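Local coordinates for polycyclic ketone monooxygenase (Myceliophthora thermophila, PDB 5MQ6), which uses FAD and NADPH to insert one oxygen atom beside the carbonyl of bulky, often polycyclic ketones, giving esters or lactones, at residues 549-554 against 638-643; 382-387 against 587-592; 243-248 against 469-474. All blocks are in the same frame, centred on the assembly; numbering follows the deposited sequence.

Contact 1: residues 549-554 against 638-643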
# COMPACT_ATOMS: atom_id res chain seq x y z
N THR A 549 -12.94 0.36 -7.49
CA THR A 549 -13.94 1.37 -7.23
C THR A 549 -15.02 1.41 -8.33
O THR A 549 -16.23 1.46 -7.99
CB THR A 549 -13.37 2.80 -6.97
OG1 THR A 549 -12.71 3.26 -8.11
CG2 THR A 549 -12.44 2.84 -5.68
N GLU A 550 -14.60 1.27 -9.60
CA GLU A 550 -15.55 1.16 -10.72
C GLU A 550 -16.48 -0.04 -10.58
O GLU A 550 -17.69 0.09 -10.79
CB GLU A 550 -14.86 0.99 -12.03
CG GLU A 550 -15.83 0.87 -13.22
CD GLU A 550 -15.10 0.72 -14.52
OE1 GLU A 550 -14.37 -0.27 -14.73
OE2 GLU A 550 -15.26 1.59 -15.36
N HIS A 551 -15.94 -1.22 -10.25
CA HIS A 551 -16.83 -2.35 -10.09
C HIS A 551 -17.87 -2.12 -8.96
O HIS A 551 -19.05 -2.41 -9.14
CB HIS A 551 -15.98 -3.58 -9.74
CG HIS A 551 -16.75 -4.83 -9.64
ND1 HIS A 551 -17.52 -5.33 -10.68
CD2 HIS A 551 -16.92 -5.67 -8.60
CE1 HIS A 551 -18.12 -6.44 -10.29
NE2 HIS A 551 -17.77 -6.66 -9.03
N ILE A 552 -17.38 -1.69 -7.80
CA ILE A 552 -18.24 -1.49 -6.64
C ILE A 552 -19.38 -0.51 -7.01
O ILE A 552 -20.58 -0.76 -6.77
CB ILE A 552 -17.42 -1.03 -5.42
CG1 ILE A 552 -16.55 -2.21 -4.95
CG2 ILE A 552 -18.35 -0.57 -4.29
CD1 ILE A 552 -15.46 -1.89 -3.94
N VAL A 553 -19.02 0.63 -7.59
CA VAL A 553 -20.00 1.72 -7.88
C VAL A 553 -20.98 1.25 -8.95
O VAL A 553 -22.23 1.52 -8.90
CB VAL A 553 -19.31 3.08 -8.22
CG1 VAL A 553 -20.33 4.06 -8.74
CG2 VAL A 553 -18.63 3.64 -6.95
N GLN A 554 -20.46 0.47 -9.93
CA GLN A 554 -21.35 -0.04 -10.94
C GLN A 554 -22.35 -1.13 -10.43
O GLN A 554 -23.50 -1.16 -10.86
CB GLN A 554 -20.56 -0.52 -12.17
CG GLN A 554 -19.91 0.63 -12.89
CD GLN A 554 -20.93 1.61 -13.47
OE1 GLN A 554 -21.90 1.20 -14.08
NE2 GLN A 554 -20.73 2.87 -13.27
N GLN A 638 -16.03 -6.97 -15.99
CA GLN A 638 -16.80 -6.33 -17.08
C GLN A 638 -17.83 -7.32 -17.59
O GLN A 638 -19.01 -6.99 -17.66
CB GLN A 638 -15.90 -5.90 -18.26
CG GLN A 638 -15.02 -4.72 -17.92
CD GLN A 638 -13.87 -4.46 -18.89
OE1 GLN A 638 -13.54 -5.32 -19.71
NE2 GLN A 638 -13.24 -3.25 -18.78
N GLU A 639 -17.41 -8.55 -17.84
CA GLU A 639 -18.39 -9.53 -18.32
C GLU A 639 -19.50 -9.80 -17.28
O GLU A 639 -20.67 -9.97 -17.62
CB GLU A 639 -17.73 -10.82 -18.76
CG GLU A 639 -16.81 -10.55 -19.97
CD GLU A 639 -15.90 -11.72 -20.30
OE1 GLU A 639 -15.80 -12.71 -19.53
OE2 GLU A 639 -15.29 -11.68 -21.37
N TYR A 640 -19.11 -9.83 -16.03
CA TYR A 640 -20.04 -10.08 -14.96
C TYR A 640 -21.17 -8.99 -14.84
O TYR A 640 -22.36 -9.29 -14.55
CB TYR A 640 -19.29 -10.28 -13.66
CG TYR A 640 -20.19 -10.32 -12.44
CD1 TYR A 640 -20.59 -9.16 -11.80
CD2 TYR A 640 -20.64 -11.50 -11.95
CE1 TYR A 640 -21.42 -9.18 -10.70
CE2 TYR A 640 -21.46 -11.59 -10.83
CZ TYR A 640 -21.86 -10.40 -10.21
OH TYR A 640 -22.68 -10.47 -9.16
N ARG A 641 -20.79 -7.75 -15.11
CA ARG A 641 -21.69 -6.64 -14.93
C ARG A 641 -22.58 -6.46 -16.15
O ARG A 641 -23.58 -5.79 -16.08
CB ARG A 641 -20.88 -5.38 -14.72
CG ARG A 641 -20.13 -5.30 -13.39
CD ARG A 641 -19.75 -3.87 -13.07
NE ARG A 641 -18.90 -3.24 -14.09
CZ ARG A 641 -17.56 -3.34 -14.17
NH1 ARG A 641 -16.92 -2.69 -15.11
NH2 ARG A 641 -16.84 -3.99 -13.30
N ALA A 642 -22.16 -7.01 -17.26
CA ALA A 642 -22.77 -6.66 -18.51
C ALA A 642 -24.30 -6.82 -18.56
O ALA A 642 -24.97 -5.95 -19.14
CB ALA A 642 -22.15 -7.45 -19.65
N ASP A 643 -24.90 -7.83 -17.92
CA ASP A 643 -26.32 -7.93 -18.15
C ASP A 643 -27.24 -7.47 -17.01
O ASP A 643 -28.45 -7.70 -17.09
CB ASP A 643 -26.64 -9.33 -18.60
CG ASP A 643 -26.53 -10.31 -17.53
OD1 ASP A 643 -26.18 -10.05 -16.35
OD2 ASP A 643 -26.76 -11.41 -17.93
O HOH W 1 -13.97 -2.43 -13.12
O HOH W 2 -14.22 -1.22 -17.08
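Glu550, His551 and Gln554 of helix 541-562 share one partner, Arg641 of helix 630-641. Glu550 reaches out as an extended chain, and its OE1 makes a long salt bridge of 3.5 Å to NH1 of Arg641. Water 1 links the same OE1 to Arg641 NH2, and water 2 links it to NE2 of Gln638; Arg330 is a further cationic partner of this oxygen. One residue on, His551 places CG anti to its backbone N (chi1 -176°) and turns ND1 to the arginine: NH2 of Arg641 donates to ND1 of His551 over 3.0 Å, in the plane of both groups and fairly straight at 160°. The CE1 corner of this ring also meets CD1 of Tyr640 at 4.0 Å, while the tyrosine hydroxyl bonds to Lys647 O. Gln554, a turn further along, uses its aliphatic part, CB lying 3.6 Å from Arg641 CD. Arginine suits the place because it offers both a methylene to pack on the glutamine and a guanidinium that bonds to the imidazole and pairs with the carboxylate. Since ND1 accepts from a cation, it is probably unprotonated here, and the carboxylate would help to balance the arginine's charge.

Contact 2: residues 382-387 against 587-592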
# COMPACT_ATOMS: atom_id res chain seq x y z
N ALA A 382 7.38 -27.30 -8.84
CA ALA A 382 8.83 -27.19 -9.04
C ALA A 382 9.17 -26.62 -10.41
O ALA A 382 10.08 -25.83 -10.56
CB ALA A 382 9.51 -28.56 -8.86
N GLU A 383 8.40 -27.02 -11.41
CA GLU A 383 8.58 -26.57 -12.75
C GLU A 383 8.24 -25.06 -12.84
O GLU A 383 8.88 -24.33 -13.53
CB GLU A 383 7.66 -27.40 -13.59
CG GLU A 383 7.84 -27.31 -15.06
CD GLU A 383 6.71 -28.02 -15.84
OE1 GLU A 383 6.67 -27.87 -17.08
OE2 GLU A 383 5.84 -28.72 -15.26
N HIS A 384 7.17 -24.65 -12.15
CA HIS A 384 6.72 -23.25 -12.08
C HIS A 384 7.80 -22.43 -11.41
O HIS A 384 8.18 -21.38 -11.92
CB HIS A 384 5.39 -23.18 -11.26
CG HIS A 384 4.90 -21.78 -10.93
ND1 HIS A 384 4.50 -20.88 -11.88
CD2 HIS A 384 4.67 -21.18 -9.73
CE1 HIS A 384 4.09 -19.76 -11.30
NE2 HIS A 384 4.15 -19.93 -9.99
N LEU A 385 8.30 -22.90 -10.27
CA LEU A 385 9.35 -22.18 -9.65
C LEU A 385 10.63 -22.12 -10.50
O LEU A 385 11.30 -21.07 -10.54
CB LEU A 385 9.69 -22.72 -8.28
CG LEU A 385 8.63 -22.70 -7.19
CD1 LEU A 385 9.30 -23.24 -5.95
CD2 LEU A 385 8.09 -21.33 -6.89
N GLY A 386 10.98 -23.21 -11.15
CA GLY A 386 12.15 -23.20 -11.99
C GLY A 386 12.03 -22.18 -13.06
O GLY A 386 12.96 -21.40 -13.26
N ARG A 387 10.85 -22.14 -13.70
CA ARG A 387 10.57 -21.17 -14.76
C ARG A 387 10.75 -19.70 -14.28
O ARG A 387 11.45 -18.86 -14.91
CB ARG A 387 9.18 -21.38 -15.42
CG ARG A 387 8.97 -20.49 -16.67
CD ARG A 387 7.54 -20.53 -17.23
NE ARG A 387 6.54 -19.97 -16.31
CZ ARG A 387 6.43 -18.68 -15.98
NH1 ARG A 387 7.27 -17.78 -16.50
NH2 ARG A 387 5.48 -18.27 -15.14
N ALA A 587 -3.93 -21.12 -6.10
CA ALA A 587 -2.97 -21.02 -5.00
C ALA A 587 -1.56 -21.51 -5.38
O ALA A 587 -0.56 -20.97 -4.91
CB ALA A 587 -3.51 -21.74 -3.76
N GLY A 588 -1.49 -22.49 -6.26
CA GLY A 588 -0.21 -23.02 -6.75
C GLY A 588 0.68 -21.95 -7.36
O GLY A 588 1.88 -22.00 -7.16
N TRP A 589 0.11 -20.96 -8.02
CA TRP A 589 0.91 -19.82 -8.50
C TRP A 589 1.78 -19.25 -7.38
O TRP A 589 2.95 -18.95 -7.58
CB TRP A 589 0.04 -18.72 -9.14
CG TRP A 589 0.87 -17.78 -9.88
CD1 TRP A 589 1.52 -16.70 -9.38
CD2 TRP A 589 1.19 -17.84 -11.26
NE1 TRP A 589 2.24 -16.07 -10.39
CE2 TRP A 589 2.06 -16.75 -11.54
CE3 TRP A 589 0.83 -18.72 -12.31
CZ2 TRP A 589 2.60 -16.52 -12.82
CZ3 TRP A 589 1.34 -18.49 -13.56
CH2 TRP A 589 2.24 -17.40 -13.81
N PHE A 590 1.21 -19.14 -6.19
CA PHE A 590 1.87 -18.41 -5.11
C PHE A 590 2.84 -19.20 -4.23
O PHE A 590 3.45 -18.67 -3.29
CB PHE A 590 0.86 -17.56 -4.37
CG PHE A 590 0.07 -16.65 -5.30
CD1 PHE A 590 0.59 -15.43 -5.71
CD2 PHE A 590 -1.14 -17.04 -5.81
CE1 PHE A 590 -0.08 -14.62 -6.64
CE2 PHE A 590 -1.87 -16.21 -6.69
CZ PHE A 590 -1.34 -14.97 -7.10
N ALA A 591 3.09 -20.45 -4.63
CA ALA A 591 4.31 -21.16 -4.16
C ALA A 591 5.58 -20.38 -4.45
O ALA A 591 6.59 -20.54 -3.76
CB ALA A 591 4.42 -22.51 -4.82
N SER A 592 5.51 -19.52 -5.49
CA SER A 592 6.54 -18.53 -5.72
C SER A 592 7.04 -17.81 -4.48
O SER A 592 8.16 -17.40 -4.42
CB SER A 592 6.07 -17.49 -6.72
OG SER A 592 5.05 -16.68 -6.14
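The indole of Trp589 has the imidazole of His384 standing on one face: CE1 of the histidine sits 3.4 Å above the plane, over the centre of the ring. The pair is T-shaped, the edge of His384 turned to the face of Trp589 with the planes at 60°. Arg387 comes to the far end of the same indole, its NH2 3.6 Å from Trp589 CH2, and that carbon lies at the edge of the guanidinium. His384 also binds the backbone of the residue it stacks on, NE2 donating to Trp589 O over 2.9 Å on a lone pair of the carbonyl, although the bond is bent (146°). One small ring thus gives a polar N-H and a C-H edge to a single residue, a task that histidine suits. Trp589 NE1 bonds to Ser363 O, which helps fix the rotation of the indole. An alanine in place of Trp589 would probably open a gap beside His384 CE1 and leave Ser363 O without its indole donor. Beyond the rings, Leu385 sends CD2 to the backbone of 587-592, 3.4 Å from Ser592 CA, and also near Ala591 CB, whose small size lets the chains come close. Away from the annotated sites, this is the docking of an irregular turn, helical in its torsions and passing into a 3-10 segment, against the long helix 378-406.

Contact 3: residues 243-248 against 469-474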
# COMPACT_ATOMS: atom_id res chain seq x y z
N PRO A 243 16.01 13.48 19.61
CA PRO A 243 14.79 13.49 18.82
C PRO A 243 14.66 12.24 17.87
O PRO A 243 15.61 11.81 17.21
CB PRO A 243 14.84 14.84 18.07
CG PRO A 243 16.04 15.58 18.49
CD PRO A 243 16.79 14.72 19.50
N VAL A 244 13.48 11.63 17.85
CA VAL A 244 13.17 10.44 17.09
C VAL A 244 11.86 10.78 16.37
O VAL A 244 10.96 11.47 16.94
CB VAL A 244 12.85 9.22 17.93
CG1 VAL A 244 12.85 7.96 17.08
CG2 VAL A 244 13.84 9.04 19.01
N PHE A 245 11.74 10.25 15.14
CA PHE A 245 10.53 10.37 14.39
C PHE A 245 10.49 9.31 13.32
O PHE A 245 11.52 8.74 12.98
CB PHE A 245 10.32 11.78 13.81
CG PHE A 245 11.47 12.33 13.04
CD1 PHE A 245 11.57 12.12 11.68
CD2 PHE A 245 12.43 13.10 13.68
CE1 PHE A 245 12.63 12.65 10.97
CE2 PHE A 245 13.48 13.62 13.00
CZ PHE A 245 13.58 13.40 11.63
N HIS A 246 9.27 9.02 12.85
CA HIS A 246 9.08 8.04 11.78
C HIS A 246 8.97 8.82 10.48
O HIS A 246 8.54 9.96 10.46
CB HIS A 246 7.88 7.11 12.11
CG HIS A 246 7.78 5.86 11.27
ND1 HIS A 246 7.42 5.89 9.95
CD2 HIS A 246 7.84 4.55 11.61
CE1 HIS A 246 7.36 4.66 9.47
NE2 HIS A 246 7.58 3.82 10.46
N THR A 247 9.44 8.27 9.39
CA THR A 247 9.38 8.96 8.11
C THR A 247 7.96 9.33 7.69
O THR A 247 7.71 10.30 6.94
CB THR A 247 10.00 8.02 7.02
OG1 THR A 247 9.38 6.71 7.02
CG2 THR A 247 11.48 7.79 7.33
N ALA A 248 7.03 8.48 8.10
CA ALA A 248 5.59 8.69 7.79
C ALA A 248 4.98 9.83 8.67
O ALA A 248 3.89 10.32 8.41
CB ALA A 248 4.83 7.40 7.96
N LEU A 469 24.10 8.53 18.43
CA LEU A 469 23.41 9.43 17.50
C LEU A 469 22.83 10.61 18.21
O LEU A 469 22.42 10.50 19.37
CB LEU A 469 22.24 8.76 16.77
CG LEU A 469 22.44 7.62 15.77
CD1 LEU A 469 23.66 7.83 14.85
CD2 LEU A 469 22.56 6.30 16.47
N ASP A 470 22.72 11.70 17.46
CA ASP A 470 21.96 12.89 17.85
C ASP A 470 20.46 12.78 17.51
O ASP A 470 19.63 13.00 18.38
CB ASP A 470 22.50 14.10 17.11
CG ASP A 470 23.94 14.35 17.44
OD1 ASP A 470 24.34 13.99 18.59
OD2 ASP A 470 24.65 14.87 16.56
N ILE A 471 20.14 12.45 16.26
CA ILE A 471 18.76 12.43 15.78
C ILE A 471 18.53 11.06 15.19
O ILE A 471 19.37 10.62 14.43
CB ILE A 471 18.61 13.49 14.70
CG1 ILE A 471 18.70 14.88 15.31
CG2 ILE A 471 17.31 13.32 13.91
CD1 ILE A 471 18.94 15.99 14.29
N LEU A 472 17.41 10.39 15.52
CA LEU A 472 17.09 9.06 14.97
C LEU A 472 15.83 9.09 14.10
O LEU A 472 14.75 9.54 14.53
CB LEU A 472 16.91 8.07 16.09
CG LEU A 472 16.55 6.61 15.69
CD1 LEU A 472 17.64 5.86 14.94
CD2 LEU A 472 16.17 5.80 16.90
N VAL A 473 15.97 8.59 12.89
CA VAL A 473 14.87 8.49 11.91
C VAL A 473 14.49 7.03 11.73
O VAL A 473 15.34 6.21 11.51
CB VAL A 473 15.31 9.01 10.52
CG1 VAL A 473 14.15 9.06 9.55
CG2 VAL A 473 15.91 10.40 10.64
N LEU A 474 13.19 6.74 11.86
CA LEU A 474 12.63 5.41 11.79
C LEU A 474 11.92 5.31 10.44
O LEU A 474 10.90 5.94 10.17
CB LEU A 474 11.68 5.13 12.95
CG LEU A 474 12.25 5.23 14.39
CD1 LEU A 474 11.19 4.84 15.44
CD2 LEU A 474 13.52 4.41 14.60
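Phe245 packs over Ile471 and Val473 on one face of a pair of parallel strands, 244-246 and 471-474. From CB its CG lies between the backbone N and the carbonyl carbon (chi1 52°); the ring beyond it comes over the neighbouring strand, one face over Leu472 O. At the far rim CE2 meets Ile471 CG2 at 3.9 Å, CE1 lies near both methyls of Val473, and CZ touches Val473 CG2. Trp250 adds an edge-to-face ring pair, and helix 252-255 also packs against the phenylalanine, so a large apolar ring suits this buried place.

Beneath it the backbones are joined in parallel register. Leu472 lies between Pro243 and Phe245, donating N to Pro243 O (2.8 Å) and accepting at O from Phe245 N; Leu474 does the same between Phe245 O and Thr247 N. Strand 244-246 is an edge strand of a five-stranded parallel sheet in which 471-474 lies between it and 271-275, the strand that leads into a turn with a GxGxxA pattern, whose amides probably help to hold NADPH; Thr277 and Thr280 there bind NADPH. This is consistent with a Rossmann-type dinucleotide-binding domain, as expected in flavoprotein monooxygenases of this family.

On the other face Val244 and Leu472 meet through CG1 and CD2, and Val244 CG1 also packs on Leu474 CG; branched aliphatic residues suit a strand filling such a core. His246 lays one face of its ring over Leu474 O, 3.3 Å above the plane. Its ND1 accepts a nearly straight bond (167°) from Ala248 N, which helps to fix the ring's rotation, with weak bonds from NE2 to Gly477 O and Gln230 O. Thr247 directs CG2 to Val473 CG1 at 3.7 Å, and its side chain comes close to that of Thr280.

How the contacts relate
The three contacts lie well apart and none touches another: the centres of contacts 1 and 2 are 31 Å apart, those of 2 and 3 are 40 Å, and those of 1 and 3 are 45 Å, on opposite sides of the chain's centre. They share no helix or strand. Along the chain contact 3 closes before contact 1 opens, whereas contact 2 alternates with each, running from helix 378-406 to the loop after helix 573-585. Contact 3 builds the sheet beside NADPH, contact 1 joins helix 541-562 to the late helix 630-641 at the surface, and contact 2 docks a late loop on a middle helix, so only contact 3 lies close to the bound cofactors, while contacts 1 and 2 tie late parts of the chain to earlier helices.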